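Local coordinates for protein esterase (uncultured bacterium FLS12, PDB 4RGY) that hydrolyses esters as a low-temperature-active alkaline esterase, probably with the serine nucleophile and charge relay of an alpha/beta-hydrolase fold, at residues 123-127 with 245-250; 209-213 with 249-253. One frame throughout, in Å; residues are numbered along the deposited sequence.

Contact 1: residues 123-127 with 245-250; sequences AGLSM and HEWGYW
Residues 123-127 carry most of a probable nucleophile elbow of an alpha/beta hydrolase, and residues 245-250 bring in the histidine of the likely catalytic triad. The backbone from Ala123 to Leu125 is extended. Ser126 then takes a strained backbone, phi/psi 48/-118°, and Met127 starts the next helix. This is consistent with the sharp turn of a GxSxG motif. His245 turns, at phi/psi -83/76°, Glu246 is extended, and helix 247-260 begins at Trp247. CA atoms are 7.5 Å apart for Leu125 and Trp250, and 8.2 Å for Ser126 and His245.

The polar link is one hydrogen bond. His245 NE2 donates to Ser126 OG at a very short 2.4 Å, with Ser126 chi1 m and His245 chi1 t. The crowded serine oxygen is less surely placed.

The rest is apolar. Leu125, chi1 p and chi2 m, points toward the helix segment and its methyls touch both tryptophans. Leu125 CD2 lies 3.6 Å from the centroid of the Trp250 six-membered ring, a CH-pi contact over the face. Leu125 CD1 meets Trp247 CH2 at 3.6 Å. Both indoles have chi1 m, with chi2 97° for Trp247 and -43° for Trp250.

Glu246 N-caps the helix: OE2 accepts from Gly248 N at 2.8 Å and OE1 from Tyr249 N at 2.9 Å.

His245 ND1 is hydrogen-bonded to Asp216 OD2, completing the likely triad. Strand 120-125 lies between strands 45-49 and 145-149, and helix 58-62 packs on Leu125 and Trp247.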
ATOM      1  N   ALA A 123      -7.409   9.107  20.916  1.00 13.09           N
ATOM      2  CA  ALA A 123      -6.164   9.755  21.333  1.00 13.96           C
ATOM      3  C   ALA A 123      -5.513  10.407  20.125  1.00 13.00           C
ATOM      4  O   ALA A 123      -5.726   9.968  18.987  1.00 12.84           O
ATOM      5  CB  ALA A 123      -5.213   8.761  21.976  1.00 14.28           C
ATOM      6  N   GLY A 124      -4.710  11.440  20.346  1.00 12.81           N
ATOM      7  CA  GLY A 124      -4.026  12.063  19.229  1.00 11.98           C
ATOM      8  C   GLY A 124      -2.922  12.973  19.706  1.00 13.24           C
ATOM      9  O   GLY A 124      -2.924  13.400  20.865  1.00 13.75           O
ATOM     10  N   LEU A 125      -1.980  13.269  18.810  1.00 11.99           N
ATOM     11  CA  LEU A 125      -0.932  14.242  19.091  1.00 14.41           C
ATOM     12  C   LEU A 125      -1.224  15.560  18.372  1.00 12.74           C
ATOM     13  O   LEU A 125      -1.905  15.567  17.339  1.00 12.45           O
ATOM     14  CB  LEU A 125       0.465  13.691  18.761  1.00 13.73           C
ATOM     15  CG  LEU A 125       0.989  13.548  17.317  1.00 13.89           C
ATOM     16  CD1 LEU A 125       0.003  12.842  16.391  1.00 13.37           C
ATOM     17  CD2 LEU A 125       1.453  14.885  16.716  1.00 13.81           C
ATOM     18  N   SER A 126      -0.724  16.663  18.930  1.00 13.83           N
ATOM     19  CA  SER A 126      -1.011  18.025  18.465  1.00 14.17           C
ATOM     20  C   SER A 126      -2.462  18.353  18.218  1.00 13.86           C
ATOM     21  O   SER A 126      -3.345  18.400  19.102  1.00 13.76           O
ATOM     22  CB  SER A 126      -0.377  18.283  17.094  1.00 22.56           C
ATOM     23  OG  SER A 126       1.010  18.005  17.078  1.00 31.14           O
ATOM     24  N   MET A 127      -2.625  18.645  16.940  1.00 14.07           N
ATOM     25  CA  MET A 127      -3.860  18.872  16.260  1.00 12.64           C
ATOM     26  C   MET A 127      -4.826  17.753  16.572  1.00 11.67           C
ATOM     27  O   MET A 127      -6.002  18.008  16.777  1.00 12.58           O
ATOM     28  CB  MET A 127      -3.564  18.931  14.762  1.00 14.71           C
ATOM     29  CG  MET A 127      -4.745  19.378  13.940  1.00 13.59           C
ATOM     30  SD  MET A 127      -4.448  19.464  12.161  1.00 13.11           S
ATOM     31  CE  MET A 127      -4.575  17.740  11.719  1.00 12.68           C
ATOM     32  N   HIS A 245       8.236  18.647  20.307  1.00 17.09           N
ATOM     33  CA  HIS A 245       7.153  18.224  19.420  1.00 16.92           C
ATOM     34  C   HIS A 245       7.711  17.258  18.389  1.00 15.82           C
ATOM     35  O   HIS A 245       7.920  17.618  17.227  1.00 17.86           O
ATOM     36  CB  HIS A 245       6.542  19.442  18.720  1.00 15.44           C
ATOM     37  CG  HIS A 245       5.105  19.268  18.327  1.00 15.34           C
ATOM     38  ND1 HIS A 245       4.084  19.254  19.251  1.00 15.64           N
ATOM     39  CD2 HIS A 245       4.518  19.121  17.113  1.00 16.95           C
ATOM     40  CE1 HIS A 245       2.928  19.104  18.628  1.00 16.44           C
ATOM     41  NE2 HIS A 245       3.163  19.021  17.329  1.00 15.98           N
ATOM     42  N   GLU A 246       7.954  16.032  18.819  1.00 16.06           N
ATOM     43  CA  GLU A 246       8.582  15.050  17.958  1.00 16.32           C
ATOM     44  C   GLU A 246       8.193  13.643  18.365  1.00 15.02           C
ATOM     45  O   GLU A 246       7.742  13.399  19.492  1.00 14.16           O
ATOM     46  CB  GLU A 246      10.104  15.235  17.941  1.00 18.09           C
ATOM     47  CG  GLU A 246      10.780  15.054  19.284  1.00 18.53           C
ATOM     48  CD  GLU A 246      11.136  13.607  19.564  1.00 18.89           C
ATOM     49  OE1 GLU A 246      11.069  13.189  20.740  1.00 20.97           O
ATOM     50  OE2 GLU A 246      11.505  12.890  18.612  1.00 20.48           O
ATOM     51  N   TRP A 247       8.415  12.707  17.449  1.00 14.42           N
ATOM     52  CA  TRP A 247       7.855  11.369  17.554  1.00 14.67           C
ATOM     53  C   TRP A 247       8.499  10.432  18.573  1.00 14.56           C
ATOM     54  O   TRP A 247       7.857   9.475  19.006  1.00 14.80           O
ATOM     55  CB  TRP A 247       7.773  10.722  16.165  1.00 15.17           C
ATOM     56  CG  TRP A 247       6.632  11.266  15.391  1.00 14.46           C
ATOM     57  CD1 TRP A 247       6.664  12.260  14.451  1.00 14.20           C
ATOM     58  CD2 TRP A 247       5.268  10.866  15.510  1.00 13.99           C
ATOM     59  NE1 TRP A 247       5.391  12.492  13.973  1.00 13.00           N
ATOM     60  CE2 TRP A 247       4.519  11.651  14.615  1.00 13.54           C
ATOM     61  CE3 TRP A 247       4.604   9.911  16.284  1.00 12.55           C
ATOM     62  CZ2 TRP A 247       3.140  11.518  14.485  1.00 13.35           C
ATOM     63  CZ3 TRP A 247       3.237   9.776  16.149  1.00 12.80           C
ATOM     64  CH2 TRP A 247       2.520  10.568  15.249  1.00 13.36           C
ATOM     65  N   GLY A 248       9.754  10.686  18.948  1.00 14.51           N
ATOM     66  CA  GLY A 248      10.358   9.950  20.048  1.00 16.71           C
ATOM     67  C   GLY A 248       9.520  10.080  21.312  1.00 14.56           C
ATOM     68  O   GLY A 248       9.222   9.094  21.985  1.00 14.75           O
ATOM     69  N   TYR A 249       9.112  11.305  21.617  1.00 14.29           N
ATOM     70  CA  TYR A 249       8.282  11.554  22.790  1.00 14.54           C
ATOM     71  C   TYR A 249       6.921  10.848  22.677  1.00 12.57           C
ATOM     72  O   TYR A 249       6.476  10.211  23.624  1.00 14.33           O
ATOM     73  CB  TYR A 249       8.136  13.069  23.009  1.00 15.17           C
ATOM     74  CG  TYR A 249       7.215  13.454  24.137  1.00 13.84           C
ATOM     75  CD1 TYR A 249       7.633  13.376  25.464  1.00 15.56           C
ATOM     76  CD2 TYR A 249       5.923  13.897  23.877  1.00 15.12           C
ATOM     77  CE1 TYR A 249       6.781  13.728  26.498  1.00 16.85           C
ATOM     78  CE2 TYR A 249       5.067  14.249  24.904  1.00 15.16           C
ATOM     79  CZ  TYR A 249       5.508  14.155  26.207  1.00 15.52           C
ATOM     80  OH  TYR A 249       4.660  14.491  27.225  1.00 15.08           O
ATOM     81  N   TRP A 250       6.271  10.922  21.519  1.00 13.23           N
ATOM     82  CA  TRP A 250       4.957  10.285  21.372  1.00 13.72           C
ATOM     83  C   TRP A 250       5.029   8.760  21.372  1.00 13.05           C
ATOM     84  O   TRP A 250       4.111   8.096  21.851  1.00 14.97           O
ATOM     85  CB  TRP A 250       4.233  10.809  20.128  1.00 12.31           C
ATOM     86  CG  TRP A 250       4.051  12.290  20.260  1.00 14.16           C
ATOM     87  CD1 TRP A 250       3.658  12.960  21.379  1.00 15.10           C
ATOM     88  CD2 TRP A 250       4.350  13.289  19.277  1.00 13.78           C
ATOM     89  NE1 TRP A 250       3.656  14.312  21.144  1.00 13.43           N
ATOM     90  CE2 TRP A 250       4.073  14.543  19.859  1.00 14.19           C
ATOM     91  CE3 TRP A 250       4.798  13.243  17.950  1.00 12.72           C
ATOM     92  CZ2 TRP A 250       4.251  15.739  19.171  1.00 14.93           C
ATOM     93  CZ3 TRP A 250       4.977  14.429  17.270  1.00 15.09           C
ATOM     94  CH2 TRP A 250       4.699  15.668  17.879  1.00 14.35           C
TER

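Contact 2: residues 209-213 with 249-253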
ATOM      1  N   TYR A 209      -7.019  12.345  29.537  1.00 14.05           N
ATOM      2  CA  TYR A 209      -5.572  12.318  29.668  1.00 13.55           C
ATOM      3  C   TYR A 209      -4.980  13.482  28.900  1.00 12.70           C
ATOM      4  O   TYR A 209      -5.400  13.781  27.775  1.00 13.12           O
ATOM      5  CB  TYR A 209      -5.009  10.979  29.137  1.00 12.47           C
ATOM      6  CG  TYR A 209      -3.499  10.858  29.157  1.00 13.21           C
ATOM      7  CD1 TYR A 209      -2.723  11.450  28.170  1.00 13.36           C
ATOM      8  CD2 TYR A 209      -2.847  10.129  30.153  1.00 16.35           C
ATOM      9  CE1 TYR A 209      -1.343  11.349  28.185  1.00 15.57           C
ATOM     10  CE2 TYR A 209      -1.462  10.012  30.167  1.00 17.02           C
ATOM     11  CZ  TYR A 209      -0.717  10.629  29.184  1.00 16.72           C
ATOM     12  OH  TYR A 209       0.659  10.534  29.189  1.00 17.47           O
ATOM     13  N   GLN A 210      -3.975  14.105  29.488  1.00 13.71           N
ATOM     14  CA  GLN A 210      -3.231  15.166  28.831  1.00 11.50           C
ATOM     15  C   GLN A 210      -1.759  15.048  29.162  1.00 12.06           C
ATOM     16  O   GLN A 210      -1.401  14.953  30.337  1.00 13.27           O
ATOM     17  CB  GLN A 210      -3.730  16.531  29.311  1.00 13.07           C
ATOM     18  CG  GLN A 210      -2.916  17.703  28.783  1.00 12.63           C
ATOM     19  CD  GLN A 210      -3.232  19.031  29.466  1.00 14.52           C
ATOM     20  OE1 GLN A 210      -3.947  19.087  30.472  1.00 13.39           O
ATOM     21  NE2 GLN A 210      -2.695  20.105  28.916  1.00 13.45           N
ATOM     22  N   CYS A 211      -0.892  15.070  28.151  1.00 13.82           N
ATOM     23  CA  CYS A 211       0.538  15.186  28.419  1.00 12.99           C
ATOM     24  C   CYS A 211       1.207  16.174  27.475  1.00 12.07           C
ATOM     25  O   CYS A 211       0.668  16.500  26.419  1.00 12.64           O
ATOM     26  CB  CYS A 211       1.241  13.819  28.367  1.00 15.00           C
ATOM     27  SG  CYS A 211       1.538  13.162  26.682  1.00 14.27           S
ATOM     28  N   CYS A 212       2.394  16.631  27.847  1.00 13.65           N
ATOM     29  CA  CYS A 212       3.188  17.484  26.961  1.00 13.75           C
ATOM     30  C   CYS A 212       4.654  17.483  27.371  1.00 15.26           C
ATOM     31  O   CYS A 212       4.972  17.433  28.566  1.00 15.12           O
ATOM     32  CB  CYS A 212       2.647  18.920  26.972  1.00 13.01           C
ATOM     33  SG  CYS A 212       3.313  19.962  25.662  1.00 15.27           S
ATOM     34  N   GLY A 213       5.545  17.527  26.380  1.00 14.86           N
ATOM     35  CA  GLY A 213       6.965  17.712  26.647  1.00 15.55           C
ATOM     36  C   GLY A 213       7.230  19.144  27.088  1.00 17.21           C
ATOM     37  O   GLY A 213       6.657  20.084  26.532  1.00 18.08           O
ATOM     38  N   TYR A 249       9.112  11.305  21.617  1.00 14.29           N
ATOM     39  CA  TYR A 249       8.282  11.554  22.790  1.00 14.54           C
ATOM     40  C   TYR A 249       6.921  10.848  22.677  1.00 12.57           C
ATOM     41  O   TYR A 249       6.476  10.211  23.624  1.00 14.33           O
ATOM     42  CB  TYR A 249       8.136  13.069  23.009  1.00 15.17           C
ATOM     43  CG  TYR A 249       7.215  13.454  24.137  1.00 13.84           C
ATOM     44  CD1 TYR A 249       7.633  13.376  25.464  1.00 15.56           C
ATOM     45  CD2 TYR A 249       5.923  13.897  23.877  1.00 15.12           C
ATOM     46  CE1 TYR A 249       6.781  13.728  26.498  1.00 16.85           C
ATOM     47  CE2 TYR A 249       5.067  14.249  24.904  1.00 15.16           C
ATOM     48  CZ  TYR A 249       5.508  14.155  26.207  1.00 15.52           C
ATOM     49  OH  TYR A 249       4.660  14.491  27.225  1.00 15.08           O
ATOM     50  N   TRP A 250       6.271  10.922  21.519  1.00 13.23           N
ATOM     51  CA  TRP A 250       4.957  10.285  21.372  1.00 13.72           C
ATOM     52  C   TRP A 250       5.029   8.760  21.372  1.00 13.05           C
ATOM     53  O   TRP A 250       4.111   8.096  21.851  1.00 14.97           O
ATOM     54  CB  TRP A 250       4.233  10.809  20.128  1.00 12.31           C
ATOM     55  CG  TRP A 250       4.051  12.290  20.260  1.00 14.16           C
ATOM     56  CD1 TRP A 250       3.658  12.960  21.379  1.00 15.10           C
ATOM     57  CD2 TRP A 250       4.350  13.289  19.277  1.00 13.78           C
ATOM     58  NE1 TRP A 250       3.656  14.312  21.144  1.00 13.43           N
ATOM     59  CE2 TRP A 250       4.073  14.543  19.859  1.00 14.19           C
ATOM     60  CE3 TRP A 250       4.798  13.243  17.950  1.00 12.72           C
ATOM     61  CZ2 TRP A 250       4.251  15.739  19.171  1.00 14.93           C
ATOM     62  CZ3 TRP A 250       4.977  14.429  17.270  1.00 15.09           C
ATOM     63  CH2 TRP A 250       4.699  15.668  17.879  1.00 14.35           C
ATOM     64  N   ASP A 251       6.124   8.208  20.853  1.00 13.30           N
ATOM     65  CA  ASP A 251       6.338   6.769  20.883  1.00 13.48           C
ATOM     66  C   ASP A 251       6.401   6.285  22.330  1.00 16.14           C
ATOM     67  O   ASP A 251       5.853   5.234  22.662  1.00 15.74           O
ATOM     68  CB  ASP A 251       7.634   6.410  20.143  1.00 14.22           C
ATOM     69  CG  ASP A 251       7.883   4.907  20.083  1.00 17.78           C
ATOM     70  OD1 ASP A 251       7.124   4.194  19.402  1.00 14.61           O
ATOM     71  OD2 ASP A 251       8.848   4.433  20.712  1.00 24.56           O
ATOM     72  N   ALA A 252       7.067   7.050  23.191  1.00 14.85           N
ATOM     73  CA  ALA A 252       7.138   6.716  24.607  1.00 15.69           C
ATOM     74  C   ALA A 252       5.787   6.937  25.281  1.00 14.90           C
ATOM     75  O   ALA A 252       5.285   6.076  26.003  1.00 16.06           O
ATOM     76  CB  ALA A 252       8.212   7.553  25.293  1.00 16.76           C
ATOM     77  N   GLN A 253       5.195   8.101  25.045  1.00 13.71           N
ATOM     78  CA  GLN A 253       3.968   8.459  25.743  1.00 14.82           C
ATOM     79  C   GLN A 253       2.755   7.624  25.346  1.00 14.44           C
ATOM     80  O   GLN A 253       1.872   7.385  26.176  1.00 15.15           O
ATOM     81  CB  GLN A 253       3.660   9.944  25.564  1.00 15.23           C
ATOM     82  CG  GLN A 253       4.642  10.848  26.276  1.00 16.66           C
ATOM     83  CD  GLN A 253       4.710  10.548  27.749  1.00 19.60           C
ATOM     84  OE1 GLN A 253       5.740  10.105  28.253  1.00 22.31           O
ATOM     85  NE2 GLN A 253       3.607  10.777  28.456  1.00 19.49           N
TER
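This contact joins the penultimate strand of the alpha/beta-hydrolase sheet, next to edge strand 236-241, to the C-terminal helix that follows the probable catalytic histidine. It is sheet-to-helix packing close to the likely triad. The short segments 209-213 and 249-253 run roughly antiparallel, at 146°, and their axes come within 10.0 Å. Gly213 CA lies 7.4 Å from Tyr249 CA, and Cys211 CA lies 8.0 Å from Gln253 CA. Tyr249 and Gln253 are one helical turn apart, joined by the backbone hydrogen bond from Gln253 N to Tyr249 O at 2.8 Å. Both therefore face the strand.

Tyr249, chi1 t, reaches across to the strand backbone. Tyr249 OH is 3.0 Å from Cys212 C and 3.3 Å from Gly213 N, but the angle at that nitrogen is too poor for a hydrogen bond. Gly213 CA sits over the face of the Tyr249 ring, 4.2 Å from its centroid, as a CH-pi contact. Cys211 adds an oblique sulfur-aromatic contact, with Cys211 SG 5.1 Å from the Tyr249 ring centroid.

Gln253 supplies the polar part. Gln253 NE2 makes a weak hydrogen bond to Cys211 SG at 3.6 Å. Gln253 NE2 lies 3.0 Å from Tyr209 OH, near the plane of that ring. The Tyr209 hydroxyl is hydrogen-bonded to Glu239.

Strand 207-213 lies between strands 145-149 and 236-241, and both neighbours touch the helix: Leu149 meets Trp250 and Gln253, while Ser241 meets Tyr249 and Glu239 meets Gln253.

Overall arrangement
Both contacts set helix 247-260 against the same sheet, and Tyr249 and Trp250 belong to both ranges. Their centres are 6 Å apart. Contact 1 uses His245, just ahead of the N-cap, with Trp247 and Trp250 of the first turn, and meets the end of strand 120-125. Contact 2 uses Tyr249 and, one turn on, Gln253, and meets strand 207-213, two places further across the sheet. Both contacts are buried, though His245 and Trp247 keep some exposure. Contact 1 joins a likely catalytic hydrogen bond to leucine-indole packing. Contact 2 relies on tyrosine, cysteine and glutamine, including a weak N-H...S hydrogen bond.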